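Putative chitobiase (Bacteroides thetaiotaomicron, PDB 3HNM) is of unknown function but, as a putative chitobiase fragment with an F5/8 type C fold, probably binds carbohydrate. Local coordinates at residues A[65-71]-A[137-143]. Numbering follows the deposited sequence.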
loop_
_atom_site.group_PDB
_atom_site.type_symbol
_atom_site.label_atom_id
_atom_site.label_comp_id
_atom_site.label_asym_id
_atom_site.label_seq_id
_atom_site.Cartn_x
_atom_site.Cartn_y
_atom_site.Cartn_z
ATOM N N TYR A 65 -10.334 2.908 -1.370
ATOM C CA TYR A 65 -9.674 1.731 -1.915
ATOM C C TYR A 65 -8.863 1.143 -0.778
ATOM O O TYR A 65 -8.182 1.879 -0.069
ATOM C CB TYR A 65 -8.727 2.156 -3.020
ATOM C CG TYR A 65 -9.381 2.915 -4.140
ATOM C CD1 TYR A 65 -10.713 2.696 -4.464
ATOM C CD2 TYR A 65 -8.625 3.740 -4.972
ATOM C CE1 TYR A 65 -11.273 3.262 -5.597
ATOM C CE2 TYR A 65 -9.173 4.310 -6.112
ATOM C CZ TYR A 65 -10.496 4.058 -6.423
ATOM O OH TYR A 65 -11.031 4.528 -7.596
ATOM N N TYR A 66 -8.915 -0.170 -0.605
ATOM C CA TYR A 66 -8.175 -0.786 0.483
ATOM C C TYR A 66 -7.484 -2.053 0.039
ATOM O O TYR A 66 -7.817 -2.629 -0.988
ATOM C CB TYR A 66 -9.115 -1.100 1.629
ATOM C CG TYR A 66 -9.947 -2.310 1.388
ATOM C CD1 TYR A 66 -9.461 -3.571 1.674
ATOM C CD2 TYR A 66 -11.225 -2.200 0.877
ATOM C CE1 TYR A 66 -10.237 -4.707 1.458
ATOM C CE2 TYR A 66 -12.014 -3.327 0.653
ATOM C CZ TYR A 66 -11.517 -4.579 0.948
ATOM O OH TYR A 66 -12.308 -5.692 0.754
ATOM N N PHE A 67 -6.516 -2.488 0.827
ATOM C CA PHE A 67 -5.764 -3.675 0.496
ATOM C C PHE A 67 -5.459 -4.382 1.786
ATOM O O PHE A 67 -5.276 -3.731 2.802
ATOM C CB PHE A 67 -4.455 -3.275 -0.148
ATOM C CG PHE A 67 -4.608 -2.460 -1.378
ATOM C CD1 PHE A 67 -4.751 -3.080 -2.606
ATOM C CD2 PHE A 67 -4.519 -1.073 -1.324
ATOM C CE1 PHE A 67 -4.789 -2.333 -3.774
ATOM C CE2 PHE A 67 -4.558 -0.308 -2.489
ATOM C CZ PHE A 67 -4.688 -0.939 -3.716
ATOM N N VAL A 68 -5.379 -5.702 1.746
ATOM C CA VAL A 68 -5.091 -6.468 2.948
ATOM C C VAL A 68 -3.881 -7.346 2.693
ATOM O O VAL A 68 -3.995 -8.418 2.107
ATOM C CB VAL A 68 -6.289 -7.355 3.321
ATOM C CG1 VAL A 68 -6.028 -8.063 4.636
ATOM C CG2 VAL A 68 -7.550 -6.511 3.381
ATOM N N PHE A 69 -2.718 -6.891 3.133
ATOM C CA PHE A 69 -1.486 -7.639 2.919
ATOM C C PHE A 69 -1.274 -8.731 3.940
ATOM O O PHE A 69 -1.445 -8.505 5.128
ATOM C CB PHE A 69 -0.318 -6.678 2.977
ATOM C CG PHE A 69 -0.482 -5.502 2.082
ATOM C CD1 PHE A 69 -0.380 -5.647 0.705
ATOM C CD2 PHE A 69 -0.752 -4.245 2.607
ATOM C CE1 PHE A 69 -0.536 -4.554 -0.132
ATOM C CE2 PHE A 69 -0.910 -3.142 1.774
ATOM C CZ PHE A 69 -0.803 -3.298 0.404
ATOM N N ASP A 70 -0.897 -9.918 3.484
ATOM C CA ASP A 70 -0.635 -11.019 4.409
ATOM C C ASP A 70 0.878 -11.244 4.512
ATOM O O ASP A 70 1.466 -11.896 3.655
ATOM C CB ASP A 70 -1.310 -12.307 3.933
ATOM C CG ASP A 70 -1.150 -13.432 4.928
ATOM O OD1 ASP A 70 -0.198 -13.343 5.738
ATOM O OD2 ASP A 70 -1.956 -14.397 4.902
HETATM N N MSE A 71 1.502 -10.728 5.570
HETATM C CA MSE A 71 2.949 -10.855 5.743
HETATM C C MSE A 71 3.453 -12.270 5.973
HETATM O O MSE A 71 4.661 -12.485 6.087
HETATM C CB MSE A 71 3.416 -9.958 6.882
HETATM C CG MSE A 71 3.357 -8.486 6.556
HETATM SE SE MSE A 71 3.709 -7.360 8.112
HETATM C CE MSE A 71 5.661 -7.404 8.084
ATOM N N ARG A 137 -0.069 -9.625 11.766
ATOM C CA ARG A 137 0.193 -10.615 10.726
ATOM C C ARG A 137 -0.313 -10.015 9.421
ATOM O O ARG A 137 0.348 -10.095 8.385
ATOM C CB ARG A 137 -0.582 -11.901 11.009
ATOM C CG ARG A 137 -0.840 -12.766 9.783
ATOM C CD ARG A 137 0.375 -13.577 9.396
ATOM N NE ARG A 137 0.127 -14.440 8.239
ATOM C CZ ARG A 137 -0.777 -15.417 8.195
ATOM N NH1 ARG A 137 -1.547 -15.675 9.245
ATOM N NH2 ARG A 137 -0.903 -16.146 7.096
ATOM N N TYR A 138 -1.498 -9.412 9.491
ATOM C CA TYR A 138 -2.137 -8.787 8.333
ATOM C C TYR A 138 -2.170 -7.265 8.439
ATOM O O TYR A 138 -2.322 -6.722 9.523
ATOM C CB TYR A 138 -3.562 -9.298 8.214
ATOM C CG TYR A 138 -3.642 -10.793 8.218
ATOM C CD1 TYR A 138 -3.489 -11.519 7.042
ATOM C CD2 TYR A 138 -3.886 -11.486 9.395
ATOM C CE1 TYR A 138 -3.588 -12.901 7.038
ATOM C CE2 TYR A 138 -3.985 -12.867 9.401
ATOM C CZ TYR A 138 -3.839 -13.568 8.227
ATOM O OH TYR A 138 -3.970 -14.933 8.243
ATOM N N ILE A 139 -2.032 -6.585 7.312
ATOM C CA ILE A 139 -2.065 -5.136 7.292
ATOM C C ILE A 139 -3.195 -4.712 6.380
ATOM O O ILE A 139 -3.543 -5.429 5.437
ATOM C CB ILE A 139 -0.774 -4.545 6.737
ATOM C CG1 ILE A 139 0.371 -4.789 7.722
ATOM C CG2 ILE A 139 -0.976 -3.056 6.432
ATOM C CD1 ILE A 139 1.760 -4.377 7.207
ATOM N N ARG A 140 -3.776 -3.552 6.651
ATOM C CA ARG A 140 -4.860 -3.077 5.822
ATOM C C ARG A 140 -4.624 -1.619 5.496
ATOM O O ARG A 140 -4.739 -0.757 6.357
ATOM C CB ARG A 140 -6.188 -3.271 6.538
ATOM C CG ARG A 140 -7.355 -2.874 5.692
ATOM C CD ARG A 140 -8.457 -3.870 5.828
ATOM N NE ARG A 140 -9.348 -3.549 6.926
ATOM C CZ ARG A 140 -10.247 -4.390 7.420
ATOM N NH1 ARG A 140 -10.383 -5.614 6.921
ATOM N NH2 ARG A 140 -11.018 -4.005 8.420
ATOM N N PHE A 141 -4.266 -1.353 4.247
ATOM C CA PHE A 141 -3.996 -0.001 3.796
ATOM C C PHE A 141 -5.293 0.528 3.174
ATOM O O PHE A 141 -6.043 -0.231 2.560
ATOM C CB PHE A 141 -2.832 -0.050 2.806
ATOM C CG PHE A 141 -2.372 1.284 2.357
ATOM C CD1 PHE A 141 -2.012 2.256 3.277
ATOM C CD2 PHE A 141 -2.361 1.597 1.010
ATOM C CE1 PHE A 141 -1.654 3.536 2.855
ATOM C CE2 PHE A 141 -2.009 2.862 0.571
ATOM C CZ PHE A 141 -1.656 3.835 1.494
ATOM N N VAL A 142 -5.578 1.815 3.356
ATOM C CA VAL A 142 -6.818 2.387 2.827
ATOM C C VAL A 142 -6.631 3.814 2.306
ATOM O O VAL A 142 -6.174 4.680 3.039
ATOM C CB VAL A 142 -7.943 2.391 3.919
ATOM C CG1 VAL A 142 -9.190 3.059 3.384
ATOM C CG2 VAL A 142 -8.263 0.960 4.368
ATOM N N ILE A 143 -6.969 4.047 1.037
ATOM C CA ILE A 143 -6.859 5.382 0.444
ATOM C C ILE A 143 -8.243 5.980 0.624
ATOM O O ILE A 143 -9.235 5.379 0.200
ATOM C CB ILE A 143 -6.579 5.350 -1.091
ATOM C CG1 ILE A 143 -5.496 4.323 -1.441
ATOM C CG2 ILE A 143 -6.194 6.750 -1.575
ATOM C CD1 ILE A 143 -4.106 4.791 -1.240
#
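The Y138 ring meets D70 and R137 through different surfaces: D70 OD2 lies at its edge, near CE1, whereas R137 CG sits over one face, offset toward the rim. Y138 CZ in turn lies on a face of the R137 guanidinium. The D70 carboxylate and this guanidinium are turned 60° apart, and their salt bridge, R137 NE to D70 OD1 at 2.8 Å, is a weak, bent hydrogen bond; OD1 also accepts from G72 N. A bend at chi2 (79°) turns the R137 chain toward the acid. A leucine in place of R137 would probably leave the buried D70 carboxylate without its charged mate and Y138 CZ without the guanidinium it lies against. At the edge of the F69 ring lie I139 CG2 and F141 CB, the latter 3.8 Å from F69 CE2, and the selenium of selenomethionine M71 (SE) packs against I139 CD1. V68 CG2 touches R140 CD on the other face of the sheet, where the R140 guanidinium pairs with E103. Antiparallel backbone bonds join Y65 to I143, F67 to F141 and F69 to I139. The two strands lie in the five-stranded sheet of a β-sandwich, as in F5/8 type C domains. In the core, F69, I139 and F141 meet strands 74-83 and 156-166 of the second sheet, and F67 meets W53 edge-to-face; strand 20-23 flanks 65-71, and R137 and Y138 form a classic beta bulge opposite S105 of strand 100-105.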